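Local coordinates for translation initiation factor eIF2b-like protein,Translation initiation factor eIF2b-like protein (Chaetomium thermophilum, PDB 4ZEM) that forms the beta subunit of eIF2B, a complex that probably promotes GDP-GTP exchange on the factor eIF2 during translation initiation, at residues 30-35 against 77-82; 43-48 against 87-92; 197-202 against 221-226; 274-279 against 313-318. All coordinates share one frame; numbering follows the deposited sequence.

Contact 1: residues 30-35 against 77-82; sequences SLIFLL and ARLARA
Ile32 CD1 lies 3.3 Å from the carbonyl oxygen of Arg78. The flat guanidinium of Arg78 reaches back to helix 24-37, its NH1 in salt bridges to Glu25 and Glu29. Ile32 touches three residues of 77-82. Its CG1 is anti to the carbonyl carbon (chi1 -67°), and CD1 beyond it reaches Leu79 CD2 at 3.6 Å and Ala82 CB at 3.7 Å, while the CG2 branch meets that same Ala82 methyl. Helices 24-37 and 65-82 run nearly parallel here, their local axes 22° apart and 9.0 Å at closest approach, as neighbours in the N-terminal helical part of the eIF2B alpha/beta/delta fold. An alanine at Ile32 would probably open a gap beside Leu79 CD2 and leave the Ala82 methyl with Leu35 as its main remaining neighbour on 30-35. Leu35 CB packs on Ala82 CB at 4.0 Å, and its CD1 approaches Leu79 O. Leu31 crosses Leu79 at about a right angle, CD2 to CD2 at 4.1 Å, and both leucines also touch Leu52 of helix 43-59.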
loop_
_atom_site.group_PDB
_atom_site.type_symbol
_atom_site.label_atom_id
_atom_site.label_comp_id
_atom_site.label_asym_id
_atom_site.label_seq_id
_atom_site.Cartn_x
_atom_site.Cartn_y
_atom_site.Cartn_z
ATOM N N SER A 30 -12.304 1.986 17.855
ATOM C CA SER A 30 -11.863 0.593 17.892
ATOM C C SER A 30 -10.643 0.388 16.998
ATOM O O SER A 30 -9.695 -0.298 17.378
ATOM C CB SER A 30 -12.988 -0.355 17.471
ATOM O OG SER A 30 -14.232 0.047 18.013
ATOM N N LEU A 31 -10.676 0.971 15.803
ATOM C CA LEU A 31 -9.552 0.856 14.882
ATOM C C LEU A 31 -8.318 1.553 15.449
ATOM O O LEU A 31 -7.206 1.039 15.335
ATOM C CB LEU A 31 -9.901 1.440 13.510
ATOM C CG LEU A 31 -8.871 1.208 12.398
ATOM C CD1 LEU A 31 -8.323 -0.215 12.435
ATOM C CD2 LEU A 31 -9.444 1.537 11.025
ATOM N N ILE A 32 -8.523 2.714 16.071
ATOM C CA ILE A 32 -7.431 3.452 16.699
ATOM C C ILE A 32 -6.777 2.566 17.748
ATOM O O ILE A 32 -5.554 2.506 17.858
ATOM C CB ILE A 32 -7.920 4.763 17.363
ATOM C CG1 ILE A 32 -8.415 5.756 16.313
ATOM C CG2 ILE A 32 -6.807 5.406 18.178
ATOM C CD1 ILE A 32 -7.309 6.383 15.517
ATOM N N PHE A 33 -7.613 1.853 18.493
ATOM C CA PHE A 33 -7.147 0.937 19.522
ATOM C C PHE A 33 -6.303 -0.185 18.919
ATOM O O PHE A 33 -5.255 -0.541 19.458
ATOM C CB PHE A 33 -8.337 0.362 20.292
ATOM C CG PHE A 33 -7.953 -0.595 21.381
ATOM C CD1 PHE A 33 -7.442 -0.129 22.580
ATOM C CD2 PHE A 33 -8.111 -1.961 21.210
ATOM C CE1 PHE A 33 -7.090 -1.007 23.586
ATOM C CE2 PHE A 33 -7.761 -2.845 22.212
ATOM C CZ PHE A 33 -7.251 -2.367 23.401
ATOM N N LEU A 34 -6.766 -0.739 17.801
ATOM C CA LEU A 34 -6.053 -1.825 17.127
ATOM C C LEU A 34 -4.694 -1.370 16.598
ATOM O O LEU A 34 -3.710 -2.106 16.687
ATOM C CB LEU A 34 -6.897 -2.404 15.988
ATOM C CG LEU A 34 -8.193 -3.096 16.415
ATOM C CD1 LEU A 34 -8.992 -3.563 15.211
ATOM C CD2 LEU A 34 -7.879 -4.268 17.330
ATOM N N LEU A 35 -4.646 -0.162 16.048
ATOM C CA LEU A 35 -3.403 0.386 15.517
ATOM C C LEU A 35 -2.355 0.631 16.604
ATOM O O LEU A 35 -1.176 0.335 16.407
ATOM C CB LEU A 35 -3.676 1.686 14.766
ATOM C CG LEU A 35 -4.561 1.594 13.522
ATOM C CD1 LEU A 35 -4.841 2.982 12.971
ATOM C CD2 LEU A 35 -3.893 0.732 12.474
ATOM N N ALA A 77 -6.625 11.687 9.583
ATOM C CA ALA A 77 -5.585 12.283 10.413
ATOM C C ALA A 77 -5.470 11.571 11.759
ATOM O O ALA A 77 -4.369 11.352 12.266
ATOM C CB ALA A 77 -5.861 13.760 10.614
ATOM N N ARG A 78 -6.619 11.235 12.336
ATOM C CA ARG A 78 -6.694 10.548 13.624
ATOM C C ARG A 78 -6.086 9.150 13.548
ATOM O O ARG A 78 -5.334 8.731 14.428
ATOM C CB ARG A 78 -8.154 10.454 14.063
ATOM C CG ARG A 78 -8.761 11.778 14.448
ATOM C CD ARG A 78 -10.192 11.640 14.942
ATOM N NE ARG A 78 -10.344 10.752 16.087
ATOM C CZ ARG A 78 -11.525 10.364 16.561
ATOM N NH1 ARG A 78 -11.594 9.555 17.612
ATOM N NH2 ARG A 78 -12.640 10.786 15.979
ATOM N N LEU A 79 -6.435 8.432 12.490
ATOM C CA LEU A 79 -5.924 7.095 12.261
ATOM C C LEU A 79 -4.422 7.132 12.037
ATOM O O LEU A 79 -3.691 6.288 12.530
ATOM C CB LEU A 79 -6.622 6.467 11.063
ATOM C CG LEU A 79 -8.125 6.284 11.233
ATOM C CD1 LEU A 79 -8.782 5.913 9.918
ATOM C CD2 LEU A 79 -8.418 5.243 12.297
ATOM N N ALA A 80 -3.967 8.123 11.287
ATOM C CA ALA A 80 -2.554 8.276 10.995
ATOM C C ALA A 80 -1.775 8.525 12.269
ATOM O O ALA A 80 -0.674 8.019 12.445
ATOM C CB ALA A 80 -2.340 9.416 10.019
ATOM N N ARG A 81 -2.358 9.323 13.152
ATOM C CA ARG A 81 -1.732 9.666 14.419
ATOM C C ARG A 81 -1.524 8.445 15.308
ATOM O O ARG A 81 -0.509 8.329 15.984
ATOM C CB ARG A 81 -2.557 10.727 15.146
ATOM C CG ARG A 81 -1.776 11.521 16.176
ATOM C CD ARG A 81 -2.644 12.590 16.818
ATOM N NE ARG A 81 -3.857 12.028 17.402
ATOM C CZ ARG A 81 -4.796 12.748 18.004
ATOM N NH1 ARG A 81 -5.869 12.154 18.505
ATOM N NH2 ARG A 81 -4.661 14.062 18.101
ATOM N N ALA A 82 -2.496 7.542 15.307
ATOM C CA ALA A 82 -2.418 6.337 16.107
ATOM C C ALA A 82 -1.225 5.500 15.679
ATOM O O ALA A 82 -0.531 4.933 16.515
ATOM C CB ALA A 82 -3.699 5.537 15.978
#

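Contact 2: residues 43-48 against 87-92; sequences DECAGA and PVIGNI
Ile89 reaches Cys45 through its longer branch. From CB, CG1 stands anti to the carbonyl carbon and comes 3.4 Å from Cys45 SG; chi2 of 171° then carries CD1 onward in an extended chain, still beside the sulphur at 3.8 Å. Cys45 presents that sulphur anti to its own backbone N (chi1 161°), and Val88 CG1 touches it too, at 4.2 Å. Here helix 43-59 lies against the beginning of helix 88-104, with local axes 30° apart in direction and 8.9 Å at their nearest, two more members of the all-helical N-terminal part of this family. The small side chain of Ala46 is consistent with the close approach of the backbones, its CA 6.0 Å from that of Ile89. Val88 divides its two methyls between neighbours on the facing helix: CG2 packs on Ala46 CB at 3.7 Å, while CG1 serves the cysteine. One turn further on, Ile92 CG1 sits 3.8 Å from Ala46 O and also near Ala46 CB. No hydrogen bond crosses between the two segments, and all five touching residues are buried. Ile174 of helix 154-182 packs against both Ala46 and Ile92, so a third helix closes over this side.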
loop_
_atom_site.group_PDB
_atom_site.type_symbol
_atom_site.label_atom_id
_atom_site.label_comp_id
_atom_site.label_asym_id
_atom_site.label_seq_id
_atom_site.Cartn_x
_atom_site.Cartn_y
_atom_site.Cartn_z
ATOM N N ASP A 43 0.006 -4.155 5.378
ATOM C CA ASP A 43 -0.949 -4.031 4.279
ATOM C C ASP A 43 -2.409 -4.300 4.660
ATOM O O ASP A 43 -3.321 -3.846 3.965
ATOM C CB ASP A 43 -0.550 -4.958 3.128
ATOM C CG ASP A 43 0.940 -4.921 2.839
ATOM O OD1 ASP A 43 1.597 -3.934 3.232
ATOM O OD2 ASP A 43 1.449 -5.872 2.206
ATOM N N GLU A 44 -2.645 -5.031 5.748
ATOM C CA GLU A 44 -4.027 -5.285 6.150
ATOM C C GLU A 44 -4.556 -4.044 6.849
ATOM O O GLU A 44 -5.761 -3.866 7.019
ATOM C CB GLU A 44 -4.140 -6.509 7.056
ATOM C CG GLU A 44 -3.426 -6.379 8.382
ATOM C CD GLU A 44 -3.499 -7.654 9.201
ATOM O OE1 GLU A 44 -4.366 -8.502 8.899
ATOM O OE2 GLU A 44 -2.696 -7.806 10.146
ATOM N N CYS A 45 -3.623 -3.188 7.239
ATOM C CA CYS A 45 -3.919 -1.861 7.744
ATOM C C CYS A 45 -4.497 -0.981 6.632
ATOM O O CYS A 45 -5.412 -0.190 6.870
ATOM C CB CYS A 45 -2.654 -1.250 8.357
ATOM S SG CYS A 45 -2.632 0.514 8.557
ATOM N N ALA A 46 -3.968 -1.128 5.419
ATOM C CA ALA A 46 -4.425 -0.338 4.274
ATOM C C ALA A 46 -5.911 -0.564 4.010
ATOM O O ALA A 46 -6.675 0.390 3.838
ATOM C CB ALA A 46 -3.620 -0.678 3.039
ATOM N N GLY A 47 -6.315 -1.831 4.005
ATOM C CA GLY A 47 -7.707 -2.199 3.805
ATOM C C GLY A 47 -8.612 -1.686 4.911
ATOM O O GLY A 47 -9.727 -1.225 4.650
ATOM N N ALA A 48 -8.121 -1.741 6.147
ATOM C CA ALA A 48 -8.896 -1.291 7.301
ATOM C C ALA A 48 -9.205 0.199 7.189
ATOM O O ALA A 48 -10.314 0.630 7.496
ATOM C CB ALA A 48 -8.157 -1.591 8.602
ATOM N N PRO A 87 3.071 4.414 6.898
ATOM C CA PRO A 87 2.821 5.477 5.919
ATOM C C PRO A 87 1.743 5.150 4.886
ATOM O O PRO A 87 1.318 6.043 4.150
ATOM C CB PRO A 87 4.181 5.631 5.227
ATOM C CG PRO A 87 4.890 4.299 5.424
ATOM C CD PRO A 87 4.139 3.496 6.464
ATOM N N VAL A 88 1.297 3.898 4.834
ATOM C CA VAL A 88 0.256 3.516 3.887
ATOM C C VAL A 88 -1.094 4.141 4.263
ATOM O O VAL A 88 -1.942 4.364 3.396
ATOM C CB VAL A 88 0.119 1.980 3.778
ATOM C CG1 VAL A 88 -0.488 1.381 5.052
ATOM C CG2 VAL A 88 -0.716 1.621 2.576
ATOM N N ILE A 89 -1.289 4.423 5.549
ATOM C CA ILE A 89 -2.534 5.028 6.024
ATOM C C ILE A 89 -2.798 6.352 5.313
ATOM O O ILE A 89 -3.884 6.571 4.775
ATOM C CB ILE A 89 -2.504 5.261 7.545
ATOM C CG1 ILE A 89 -2.357 3.929 8.281
ATOM C CG2 ILE A 89 -3.763 5.991 8.008
ATOM C CD1 ILE A 89 -2.093 4.068 9.772
ATOM N N GLY A 90 -1.781 7.208 5.275
ATOM C CA GLY A 90 -1.881 8.481 4.587
ATOM C C GLY A 90 -2.185 8.329 3.106
ATOM O O GLY A 90 -2.956 9.113 2.550
ATOM N N ASN A 91 -1.590 7.324 2.466
ATOM C CA ASN A 91 -1.832 7.079 1.044
ATOM C C ASN A 91 -3.294 6.779 0.746
ATOM O O ASN A 91 -3.867 7.316 -0.200
ATOM C CB ASN A 91 -0.971 5.928 0.536
ATOM C CG ASN A 91 0.510 6.201 0.667
ATOM O OD1 ASN A 91 0.932 7.341 0.866
ATOM N ND2 ASN A 91 1.314 5.152 0.543
ATOM N N ILE A 92 -3.892 5.913 1.553
ATOM C CA ILE A 92 -5.286 5.544 1.363
ATOM C C ILE A 92 -6.198 6.745 1.586
ATOM O O ILE A 92 -7.154 6.958 0.835
ATOM C CB ILE A 92 -5.692 4.401 2.295
ATOM C CG1 ILE A 92 -4.779 3.199 2.053
ATOM C CG2 ILE A 92 -7.150 4.020 2.073
ATOM C CD1 ILE A 92 -4.719 2.778 0.612
#

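Contact 3: residues 197-202 against 221-226; sequences AYQPSK and LASLNP
Gln199 N donates to Ala222 O at 3.1 Å. The same carbonyl takes a CA-H...O contact from Tyr198 CA at 3.5 Å. One step back in the ladder, Ala222 N gives a weak bond to Ala197 O at 3.3 Å. These are the last rungs of a parallel pair, strands 194-198 and 218-222, joined through helix 202-214 as a beta-alpha-beta unit of the Rossmann-like domain. Gln199 then takes left-handed backbone angles and the chain leaves the sheet toward Ser201, at the N-cap position of that helix. Beyond the rungs, Ser223 OG donates to Asn225 O at 2.9 Å, from above the carbonyl plane, bracing its own loop; Gln199 NE2 also lies 2.9 Å from Ser223 OG. Tyr198 has CG anti to its backbone N (chi1 178°). Its ring carries Gln199 CG over one face, offset toward the rim, and meets Leu224 edge-on, CE1 to CG at 3.8 Å; its hydroxyl is hydrogen-bonded to Ser285 O. On the face of the sheet bearing Ala197 and Leu221, Leu221 CD2 packs on Pro200 CG at 3.6 Å, crossing the proline at about a right angle, and on Ala197 CB at 4.1 Å. Backbone bonding thus holds the strand ends in register; side chains add an apolar cluster on the face of Ala197 and Leu221, and on the other a tyrosine tied down at its hydroxyl, while Gln199 and Ser223 meet where the chains leave the sheet.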
loop_
_atom_site.group_PDB
_atom_site.type_symbol
_atom_site.label_atom_id
_atom_site.label_comp_id
_atom_site.label_asym_id
_atom_site.label_seq_id
_atom_site.Cartn_x
_atom_site.Cartn_y
_atom_site.Cartn_z
ATOM N N ALA A 197 16.282 -13.320 -1.723
ATOM C CA ALA A 197 15.136 -12.645 -1.122
ATOM C C ALA A 197 15.492 -12.207 0.281
ATOM O O ALA A 197 15.682 -13.039 1.172
ATOM C CB ALA A 197 13.920 -13.560 -1.096
ATOM N N TYR A 198 15.547 -10.897 0.495
ATOM C CA TYR A 198 15.981 -10.394 1.787
ATOM C C TYR A 198 14.750 -10.152 2.644
ATOM O O TYR A 198 13.891 -9.350 2.281
ATOM C CB TYR A 198 16.806 -9.113 1.634
ATOM C CG TYR A 198 17.235 -8.525 2.953
ATOM C CD1 TYR A 198 18.462 -8.876 3.509
ATOM C CD2 TYR A 198 16.422 -7.643 3.655
ATOM C CE1 TYR A 198 18.872 -8.367 4.724
ATOM C CE2 TYR A 198 16.827 -7.122 4.878
ATOM C CZ TYR A 198 18.055 -7.492 5.405
ATOM O OH TYR A 198 18.482 -6.989 6.612
ATOM N N GLN A 199 14.671 -10.873 3.765
ATOM C CA GLN A 199 13.521 -10.821 4.678
ATOM C C GLN A 199 12.169 -10.742 3.973
ATOM O O GLN A 199 11.457 -9.755 4.128
ATOM C CB GLN A 199 13.648 -9.638 5.637
ATOM C CG GLN A 199 14.886 -9.661 6.507
ATOM C CD GLN A 199 14.658 -8.949 7.826
ATOM O OE1 GLN A 199 13.524 -8.620 8.175
ATOM N NE2 GLN A 199 15.732 -8.719 8.572
ATOM N N PRO A 200 11.822 -11.776 3.192
ATOM C CA PRO A 200 10.596 -11.729 2.387
ATOM C C PRO A 200 9.312 -11.510 3.191
ATOM O O PRO A 200 9.071 -12.173 4.201
ATOM C CB PRO A 200 10.576 -13.106 1.699
ATOM C CG PRO A 200 11.447 -13.969 2.525
ATOM C CD PRO A 200 12.521 -13.066 3.050
ATOM N N SER A 201 8.498 -10.573 2.717
ATOM C CA SER A 201 7.164 -10.314 3.257
ATOM C C SER A 201 6.136 -11.198 2.554
ATOM O O SER A 201 6.501 -12.008 1.701
ATOM C CB SER A 201 6.802 -8.842 3.071
ATOM O OG SER A 201 6.934 -8.464 1.705
ATOM N N LYS A 202 4.858 -11.038 2.893
ATOM C CA LYS A 202 3.799 -11.799 2.226
ATOM C C LYS A 202 3.745 -11.568 0.726
ATOM O O LYS A 202 3.494 -12.499 -0.038
ATOM C CB LYS A 202 2.433 -11.479 2.829
ATOM C CG LYS A 202 2.064 -12.343 4.010
ATOM C CD LYS A 202 1.869 -13.773 3.518
ATOM C CE LYS A 202 1.585 -14.744 4.646
ATOM N NZ LYS A 202 1.206 -16.082 4.110
ATOM N N LEU A 221 17.368 -17.200 1.049
ATOM C CA LEU A 221 16.751 -16.388 2.085
ATOM C C LEU A 221 17.821 -15.848 3.025
ATOM O O LEU A 221 18.531 -16.614 3.680
ATOM C CB LEU A 221 15.711 -17.204 2.850
ATOM C CG LEU A 221 14.559 -17.753 2.005
ATOM C CD1 LEU A 221 13.782 -18.771 2.791
ATOM C CD2 LEU A 221 13.633 -16.637 1.574
ATOM N N ALA A 222 17.956 -14.529 3.060
ATOM C CA ALA A 222 18.962 -13.892 3.895
ATOM C C ALA A 222 18.346 -12.854 4.820
ATOM O O ALA A 222 17.467 -12.093 4.416
ATOM C CB ALA A 222 20.037 -13.252 3.034
ATOM N N SER A 223 18.789 -12.841 6.069
ATOM C CA SER A 223 18.400 -11.780 6.982
ATOM C C SER A 223 19.617 -11.380 7.792
ATOM O O SER A 223 20.342 -12.242 8.288
ATOM C CB SER A 223 17.268 -12.238 7.901
ATOM O OG SER A 223 17.010 -11.267 8.901
ATOM N N LEU A 224 19.853 -10.083 7.939
ATOM C CA LEU A 224 20.985 -9.653 8.751
ATOM C C LEU A 224 20.615 -9.703 10.231
ATOM O O LEU A 224 21.476 -9.879 11.091
ATOM C CB LEU A 224 21.453 -8.255 8.338
ATOM C CG LEU A 224 22.010 -8.191 6.909
ATOM C CD1 LEU A 224 22.423 -6.774 6.528
ATOM C CD2 LEU A 224 23.174 -9.168 6.732
ATOM N N ASN A 225 19.323 -9.544 10.505
ATOM C CA ASN A 225 18.749 -9.717 11.838
ATOM C C ASN A 225 18.511 -11.185 12.209
ATOM O O ASN A 225 17.532 -11.778 11.755
ATOM C CB ASN A 225 17.433 -8.939 11.935
ATOM C CG ASN A 225 17.547 -7.524 11.383
ATOM O OD1 ASN A 225 18.647 -7.027 11.135
ATOM N ND2 ASN A 225 16.405 -6.876 11.179
ATOM N N PRO A 226 19.387 -11.779 13.041
ATOM C CA PRO A 226 19.168 -13.181 13.406
ATOM C C PRO A 226 18.460 -13.326 14.753
ATOM O O PRO A 226 17.511 -12.584 15.014
ATOM C CB PRO A 226 20.593 -13.743 13.468
ATOM C CG PRO A 226 21.488 -12.518 13.745
ATOM C CD PRO A 226 20.623 -11.269 13.652
#

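Contact 4: residues 274-279 against 313-318; sequences AVYQNG and EDPSDE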
loop_
_atom_site.group_PDB
_atom_site.type_symbol
_atom_site.label_atom_id
_atom_site.label_comp_id
_atom_site.label_asym_id
_atom_site.label_seq_id
_atom_site.Cartn_x
_atom_site.Cartn_y
_atom_site.Cartn_z
ATOM N N ALA A 274 7.115 1.214 1.616
ATOM C CA ALA A 274 6.633 2.423 0.956
ATOM C C ALA A 274 7.543 2.841 -0.195
ATOM O O ALA A 274 8.732 2.511 -0.217
ATOM C CB ALA A 274 6.513 3.564 1.961
ATOM N N VAL A 275 6.985 3.602 -1.130
ATOM C CA VAL A 275 7.774 4.179 -2.211
ATOM C C VAL A 275 7.633 5.694 -2.136
ATOM O O VAL A 275 6.584 6.204 -1.752
ATOM C CB VAL A 275 7.319 3.671 -3.595
ATOM C CG1 VAL A 275 8.116 4.346 -4.723
ATOM C CG2 VAL A 275 7.471 2.172 -3.674
ATOM N N TYR A 276 8.684 6.415 -2.503
ATOM C CA TYR A 276 8.642 7.865 -2.480
ATOM C C TYR A 276 8.777 8.454 -3.878
ATOM O O TYR A 276 9.187 7.772 -4.820
ATOM C CB TYR A 276 9.729 8.402 -1.556
ATOM C CG TYR A 276 9.546 7.947 -0.131
ATOM C CD1 TYR A 276 10.281 6.882 0.382
ATOM C CD2 TYR A 276 8.609 8.563 0.697
ATOM C CE1 TYR A 276 10.103 6.457 1.688
ATOM C CE2 TYR A 276 8.426 8.149 2.004
ATOM C CZ TYR A 276 9.173 7.095 2.496
ATOM O OH TYR A 276 8.990 6.678 3.795
ATOM N N GLN A 277 8.421 9.726 -3.997
ATOM C CA GLN A 277 8.393 10.414 -5.280
ATOM C C GLN A 277 9.748 10.426 -5.980
ATOM O O GLN A 277 9.821 10.392 -7.204
ATOM C CB GLN A 277 7.907 11.845 -5.068
ATOM C CG GLN A 277 6.430 11.927 -4.734
ATOM C CD GLN A 277 5.916 13.343 -4.749
ATOM O OE1 GLN A 277 6.556 14.250 -4.214
ATOM N NE2 GLN A 277 4.751 13.546 -5.356
ATOM N N ASN A 278 10.814 10.492 -5.191
ATOM C CA ASN A 278 12.171 10.481 -5.713
ATOM C C ASN A 278 12.635 9.083 -6.119
ATOM O O ASN A 278 13.712 8.921 -6.687
ATOM C CB ASN A 278 13.130 11.065 -4.676
ATOM C CG ASN A 278 13.308 10.153 -3.478
ATOM O OD1 ASN A 278 12.391 9.418 -3.099
ATOM N ND2 ASN A 278 14.484 10.198 -2.870
ATOM N N GLY A 279 11.829 8.075 -5.806
ATOM C CA GLY A 279 12.173 6.701 -6.124
ATOM C C GLY A 279 12.848 5.974 -4.974
ATOM O O GLY A 279 13.236 4.817 -5.105
ATOM N N GLU A 313 5.034 12.008 -1.373
ATOM C CA GLU A 313 5.981 12.941 -0.777
ATOM C C GLU A 313 7.426 12.574 -1.117
ATOM O O GLU A 313 7.702 11.491 -1.639
ATOM C CB GLU A 313 5.787 12.999 0.730
ATOM C CG GLU A 313 6.108 11.699 1.430
ATOM C CD GLU A 313 5.659 11.709 2.871
ATOM O OE1 GLU A 313 4.475 12.026 3.114
ATOM O OE2 GLU A 313 6.489 11.412 3.757
ATOM N N ASP A 314 8.344 13.482 -0.805
ATOM C CA ASP A 314 9.766 13.191 -0.914
ATOM C C ASP A 314 10.132 12.607 0.441
ATOM O O ASP A 314 9.392 12.793 1.408
ATOM C CB ASP A 314 10.588 14.447 -1.222
ATOM C CG ASP A 314 11.045 14.514 -2.669
ATOM O OD1 ASP A 314 10.482 13.797 -3.522
ATOM O OD2 ASP A 314 11.983 15.287 -2.956
ATOM N N PRO A 315 11.263 11.893 0.531
ATOM C CA PRO A 315 11.494 11.249 1.824
ATOM C C PRO A 315 11.897 12.250 2.890
ATOM O O PRO A 315 12.753 13.101 2.639
ATOM C CB PRO A 315 12.650 10.280 1.541
ATOM C CG PRO A 315 12.760 10.210 0.045
ATOM C CD PRO A 315 12.292 11.532 -0.455
ATOM N N SER A 316 11.315 12.134 4.076
ATOM C CA SER A 316 11.661 13.028 5.164
ATOM C C SER A 316 13.104 12.766 5.558
ATOM O O SER A 316 13.653 11.708 5.265
ATOM C CB SER A 316 10.750 12.794 6.363
ATOM O OG SER A 316 11.152 11.644 7.079
ATOM N N ASP A 317 13.730 13.733 6.213
ATOM C CA ASP A 317 15.112 13.559 6.623
ATOM C C ASP A 317 15.219 12.419 7.621
ATOM O O ASP A 317 16.225 11.716 7.670
ATOM C CB ASP A 317 15.682 14.854 7.197
ATOM C CG ASP A 317 16.123 15.820 6.116
ATOM O OD1 ASP A 317 15.938 15.500 4.923
ATOM O OD2 ASP A 317 16.655 16.895 6.458
ATOM N N GLU A 318 14.170 12.228 8.411
ATOM C CA GLU A 318 14.175 11.156 9.388
ATOM C C GLU A 318 14.285 9.837 8.643
ATOM O O GLU A 318 15.012 8.936 9.057
ATOM C CB GLU A 318 12.896 11.185 10.220
ATOM C CG GLU A 318 12.695 9.950 11.083
ATOM C CD GLU A 318 11.529 10.095 12.040
ATOM O OE1 GLU A 318 11.070 11.236 12.247
ATOM O OE2 GLU A 318 11.074 9.072 12.587
#
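Glu313 O accepts a bond from Gln277 N at 3.0 Å that is almost straight, 172° at the hydrogen. The same oxygen lies at the edge of the Tyr276 ring, near its plane, and Gln277 CG comes within 3.4 Å of it. The Gln277 side chain, extended beyond CG, packs on the Glu313 backbone, CG 3.6 Å from Glu313 N. An alanine at Gln277 would keep the backbone bond and the CB contact, but would probably take away the packing of CG and the amide on the Glu313 backbone and reduce the packing on Tyr376. Pro315 packs on the tyrosine. Its CA lies over one face of the Tyr276 ring, with CB offset toward the rim, and its CG packs on Tyr276 CB at 3.9 Å. Tip to tip with it comes the Asn278 amide, OD1 3.3 Å from Pro315 CG. That amide is fixed at both ends, OD1 by Gly280 N and ND2 by Tyr351 OH. Tyr276 to Gly279 make a type I turn, closed by Gly279 N to Tyr276 O at 2.8 Å. The turn follows strand 274-275, which pairs antiparallel with 281-284 in a small three-stranded sheet; 313-316 runs past it into helix 317-321, N-capped by Ser316, and helix 372-379 lies against Val275 and Gln277.

Overall arrangement
Contacts 1 and 2 belong to the same helical region and touch: Leu35 CD2 packs on Cys45 SG, and Ile89 CD1 lies near Leu79 O. Both are apolar helix pairings without a crossing hydrogen bond, but contact 2 is fully buried near the centre of the chain, while contact 1 is partly buried. Contact 3 lies in the alpha/beta part, about 23 Å from contact 2 between centres, and is governed by parallel-strand bonding. Contact 4 is the surface one, a turn and a loop sharing a single backbone bond and mixed polar and apolar packing. It still meets contact 2, where Pro87 CG touches Ala274 CB, joining helices to sheet.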